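Long-range contact in putative phosphatase (Clostridium difficile, PDB 3SD7), which probably acts as a phosphatase of the haloacid dehalogenase superfamily, hydrolysing phosphate monoesters at a metal-dependent site: residues Glu65-Phe70 with Glu81-Glu86. Numbering follows the deposited sequence.
Sequences ENLDQF and EYYKFE
Tyr-82, on helix 75-82, takes the edge of the Phe-70 ring on one face. The planes are 75° apart and the centroids 4.9 Å, a T-shaped pair in which CZ of Phe-70 stands over the centre of the tyrosine ring, 3.6 Å from its CG. With CG anti to the backbone N (chi1 -167°), the Tyr-82 ring extends toward the 3-10 turn at 68-70, where it also meets the amide of Gln-69. NE2 of Gln-69 lies 3.7 Å from CE1 of Tyr-82, an oblique approach; the same nitrogen makes a weak bond back to the carbonyl of Asn-66. CG of Gln-69 in turn covers one face of the Phe-70 ring.

Tyr-83 completes an aromatic cluster with Phe-70 and Tyr-82. Its ring carries CD2 of Tyr-82 over one face and meets Phe-70 at an oblique 57°, with the two CE2 atoms of Phe-70 and Tyr-83 3.8 Å apart. The Tyr-83 hydroxyl lies between Phe-70 and Leu-67: OH is 3.4 Å from CE2 of Phe-70 and equally close to CD2 of Leu-67, yet its polar need is met by a hydrogen bond to Glu-62. The cluster sits in the mainly helical cap, well away from the sodium-binding Asp-37 and Asp-192 of the Rossmann-like core, and joins the loop after helix 44-57 to helix 75-82 and the residues that follow it. Helix 44-57 underlies both sides, touching Phe-70 through Ile-51 and Tyr-83 through Leu-55.

At Lys-84 the backbone leaves helical angles with a positive phi, and the side chain folds back so that NZ bonds the carbonyl O of Tyr-82 at 3.0 Å, from above the carbonyl plane.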
ATOM      1  N   GLU A  65      -0.495 -20.214   3.897  1.00 50.03           N
ATOM      2  CA  GLU A  65      -0.769 -19.651   5.232  1.00 49.73           C
ATOM      3  C   GLU A  65       0.525 -19.332   6.001  1.00 46.90           C
ATOM      4  O   GLU A  65       0.579 -18.347   6.734  1.00 46.78           O
ATOM      5  CB  GLU A  65      -1.673 -20.588   6.058  1.00 53.05           C
ATOM      6  CG  GLU A  65      -1.024 -21.898   6.495  1.00 61.71           C
ATOM      7  CD  GLU A  65      -1.995 -22.866   7.195  1.00 69.12           C
ATOM      8  OE1 GLU A  65      -3.176 -22.502   7.395  1.00 75.00           O
ATOM      9  OE2 GLU A  65      -1.572 -23.990   7.546  1.00 73.45           O
ATOM     10  N   ASN A  66       1.555 -20.149   5.794  0.70 47.01           N
ATOM     11  CA  ASN A  66       2.842 -19.985   6.471  0.70 45.60           C
ATOM     12  C   ASN A  66       3.744 -18.918   5.823  0.70 42.69           C
ATOM     13  O   ASN A  66       4.839 -18.630   6.320  0.70 41.25           O
ATOM     14  CB  ASN A  66       3.571 -21.336   6.535  0.70 48.51           C
ATOM     15  CG  ASN A  66       2.779 -22.399   7.299  0.70 50.63           C
ATOM     16  OD1 ASN A  66       2.860 -23.588   6.989  0.70 53.80           O
ATOM     17  ND2 ASN A  66       1.997 -21.969   8.284  0.70 49.92           N
ATOM     18  N   LEU A  67       3.293 -18.355   4.704  1.00 39.47           N
ATOM     19  CA  LEU A  67       4.046 -17.300   4.000  1.00 36.50           C
ATOM     20  C   LEU A  67       3.454 -15.918   4.237  1.00 33.23           C
ATOM     21  O   LEU A  67       4.036 -14.912   3.830  1.00 30.66           O
ATOM     22  CB  LEU A  67       4.075 -17.598   2.499  1.00 36.56           C
ATOM     23  CG  LEU A  67       4.632 -18.981   2.142  1.00 37.43           C
ATOM     24  CD1 LEU A  67       4.549 -19.203   0.631  1.00 39.57           C
ATOM     25  CD2 LEU A  67       6.068 -19.149   2.633  1.00 37.55           C
ATOM     26  N   ASP A  68       2.303 -15.861   4.900  1.00 31.98           N
ATOM     27  CA  ASP A  68       1.664 -14.585   5.196  1.00 30.91           C
ATOM     28  C   ASP A  68       2.600 -13.639   5.961  1.00 29.05           C
ATOM     29  O   ASP A  68       2.565 -12.429   5.767  1.00 27.31           O
ATOM     30  CB  ASP A  68       0.396 -14.788   6.023  1.00 32.60           C
ATOM     31  CG  ASP A  68      -0.759 -15.443   5.232  1.00 38.18           C
ATOM     32  OD1 ASP A  68      -0.694 -15.559   3.994  1.00 41.48           O
ATOM     33  OD2 ASP A  68      -1.756 -15.817   5.882  1.00 42.10           O
ATOM     34  N   GLN A  69       3.422 -14.207   6.835  1.00 28.43           N
ATOM     35  CA  GLN A  69       4.357 -13.419   7.642  1.00 27.96           C
ATOM     36  C   GLN A  69       5.456 -12.739   6.834  1.00 28.20           C
ATOM     37  O   GLN A  69       6.209 -11.923   7.373  1.00 30.07           O
ATOM     38  CB  GLN A  69       4.992 -14.286   8.728  1.00 29.59           C
ATOM     39  CG  GLN A  69       5.865 -15.390   8.227  1.00 31.71           C
ATOM     40  CD  GLN A  69       6.373 -16.285   9.337  1.00 35.06           C
ATOM     41  OE1 GLN A  69       6.453 -15.876  10.497  1.00 36.05           O
ATOM     42  NE2 GLN A  69       6.726 -17.514   8.984  1.00 38.96           N
ATOM     43  N   PHE A  70       5.546 -13.057   5.541  1.00 29.15           N
ATOM     44  CA  PHE A  70       6.568 -12.462   4.683  1.00 29.24           C
ATOM     45  C   PHE A  70       6.020 -11.299   3.836  1.00 30.17           C
ATOM     46  O   PHE A  70       6.723 -10.753   2.975  1.00 31.42           O
ATOM     47  CB  PHE A  70       7.243 -13.531   3.826  1.00 31.42           C
ATOM     48  CG  PHE A  70       7.790 -14.699   4.625  1.00 32.73           C
ATOM     49  CD1 PHE A  70       8.652 -14.480   5.700  1.00 33.26           C
ATOM     50  CD2 PHE A  70       7.456 -16.004   4.299  1.00 34.49           C
ATOM     51  CE1 PHE A  70       9.161 -15.531   6.438  1.00 35.02           C
ATOM     52  CE2 PHE A  70       7.963 -17.077   5.035  1.00 36.19           C
ATOM     53  CZ  PHE A  70       8.821 -16.833   6.111  1.00 37.10           C
ATOM     54  N   GLU A  81      17.351 -14.305   6.151  1.00 55.19           N
ATOM     55  CA  GLU A  81      17.173 -14.534   7.592  1.00 54.59           C
ATOM     56  C   GLU A  81      16.291 -15.735   7.958  1.00 53.23           C
ATOM     57  O   GLU A  81      16.534 -16.386   8.977  1.00 55.41           O
ATOM     58  CB  GLU A  81      16.649 -13.282   8.310  1.00 53.51           C
ATOM     59  CG  GLU A  81      17.500 -12.027   8.123  1.00 55.08           C
ATOM     60  CD  GLU A  81      17.215 -10.943   9.184  1.00 56.88           C
ATOM     61  OE1 GLU A  81      16.927  -9.799   8.790  1.00 53.49           O
ATOM     62  OE2 GLU A  81      17.276 -11.232  10.410  1.00 55.89           O
ATOM     63  N   TYR A  82      15.266 -16.023   7.161  1.00 50.67           N
ATOM     64  CA  TYR A  82      14.370 -17.134   7.471  1.00 48.90           C
ATOM     65  C   TYR A  82      14.819 -18.418   6.795  1.00 51.96           C
ATOM     66  O   TYR A  82      14.959 -19.447   7.449  1.00 52.68           O
ATOM     67  CB  TYR A  82      12.933 -16.820   7.060  1.00 46.26           C
ATOM     68  CG  TYR A  82      11.923 -17.789   7.627  1.00 44.95           C
ATOM     69  CD1 TYR A  82      11.227 -17.488   8.798  1.00 45.80           C
ATOM     70  CD2 TYR A  82      11.682 -19.013   7.015  1.00 48.82           C
ATOM     71  CE1 TYR A  82      10.305 -18.376   9.337  1.00 45.22           C
ATOM     72  CE2 TYR A  82      10.768 -19.917   7.547  1.00 50.28           C
ATOM     73  CZ  TYR A  82      10.084 -19.594   8.713  1.00 48.31           C
ATOM     74  OH  TYR A  82       9.171 -20.478   9.227  1.00 46.61           O
ATOM     75  N   TYR A  83      15.038 -18.361   5.485  1.00 52.60           N
ATOM     76  CA  TYR A  83      15.441 -19.561   4.736  1.00 55.70           C
ATOM     77  C   TYR A  83      16.959 -19.772   4.658  1.00 59.45           C
ATOM     78  O   TYR A  83      17.416 -20.808   4.178  1.00 61.50           O
ATOM     79  CB  TYR A  83      14.768 -19.583   3.357  1.00 54.40           C
ATOM     80  CG  TYR A  83      13.266 -19.710   3.480  1.00 51.69           C
ATOM     81  CD1 TYR A  83      12.673 -20.942   3.746  1.00 50.70           C
ATOM     82  CD2 TYR A  83      12.435 -18.590   3.373  1.00 45.52           C
ATOM     83  CE1 TYR A  83      11.297 -21.066   3.880  1.00 50.50           C
ATOM     84  CE2 TYR A  83      11.065 -18.705   3.504  1.00 44.41           C
ATOM     85  CZ  TYR A  83      10.496 -19.936   3.762  1.00 43.82           C
ATOM     86  OH  TYR A  83       9.127 -20.036   3.905  1.00 44.10           O
ATOM     87  N   LYS A  84      17.726 -18.795   5.141  1.00 60.85           N
ATOM     88  CA  LYS A  84      19.194 -18.892   5.206  1.00 65.39           C
ATOM     89  C   LYS A  84      19.875 -19.219   3.874  1.00 67.66           C
ATOM     90  O   LYS A  84      20.835 -19.994   3.812  1.00 71.20           O
ATOM     91  CB  LYS A  84      19.586 -19.864   6.316  1.00 67.64           C
ATOM     92  CG  LYS A  84      19.031 -19.395   7.640  1.00 67.71           C
ATOM     93  CD  LYS A  84      19.182 -20.401   8.739  1.00 73.24           C
ATOM     94  CE  LYS A  84      18.432 -19.914   9.972  1.00 73.21           C
ATOM     95  NZ  LYS A  84      16.986 -19.687   9.680  1.00 70.32           N
ATOM     96  N   PHE A  85      19.363 -18.599   2.818  1.00 67.31           N
ATOM     97  CA  PHE A  85      19.919 -18.720   1.476  1.00 69.66           C
ATOM     98  C   PHE A  85      21.131 -17.802   1.386  1.00 72.98           C
ATOM     99  O   PHE A  85      21.102 -16.676   1.906  1.00 71.14           O
ATOM    100  CB  PHE A  85      18.880 -18.274   0.439  1.00 66.60           C
ATOM    101  CG  PHE A  85      17.774 -19.273   0.185  1.00 63.81           C
ATOM    102  CD1 PHE A  85      17.612 -20.408   0.972  1.00 64.38           C
ATOM    103  CD2 PHE A  85      16.826 -19.011  -0.786  1.00 60.53           C
ATOM    104  CE1 PHE A  85      16.573 -21.297   0.727  1.00 63.10           C
ATOM    105  CE2 PHE A  85      15.786 -19.887  -1.020  1.00 59.72           C
ATOM    106  CZ  PHE A  85      15.659 -21.030  -0.261  1.00 61.42           C
ATOM    107  N   GLU A  86      22.191 -18.277   0.731  0.50 77.13           N
ATOM    108  CA  GLU A  86      23.404 -17.485   0.551  0.50 80.39           C
ATOM    109  C   GLU A  86      23.082 -16.299  -0.353  0.50 79.78           C
ATOM    110  O   GLU A  86      22.117 -16.345  -1.119  0.50 78.20           O
ATOM    111  CB  GLU A  86      24.506 -18.335  -0.086  0.50 84.71           C
ATOM    112  CG  GLU A  86      24.156 -18.795  -1.486  0.50 85.50           C
ATOM    113  CD  GLU A  86      25.231 -19.624  -2.149  0.50 89.18           C
ATOM    114  OE1 GLU A  86      25.004 -20.049  -3.299  0.50 89.77           O
ATOM    115  OE2 GLU A  86      26.295 -19.853  -1.533  0.50 91.88           O
TER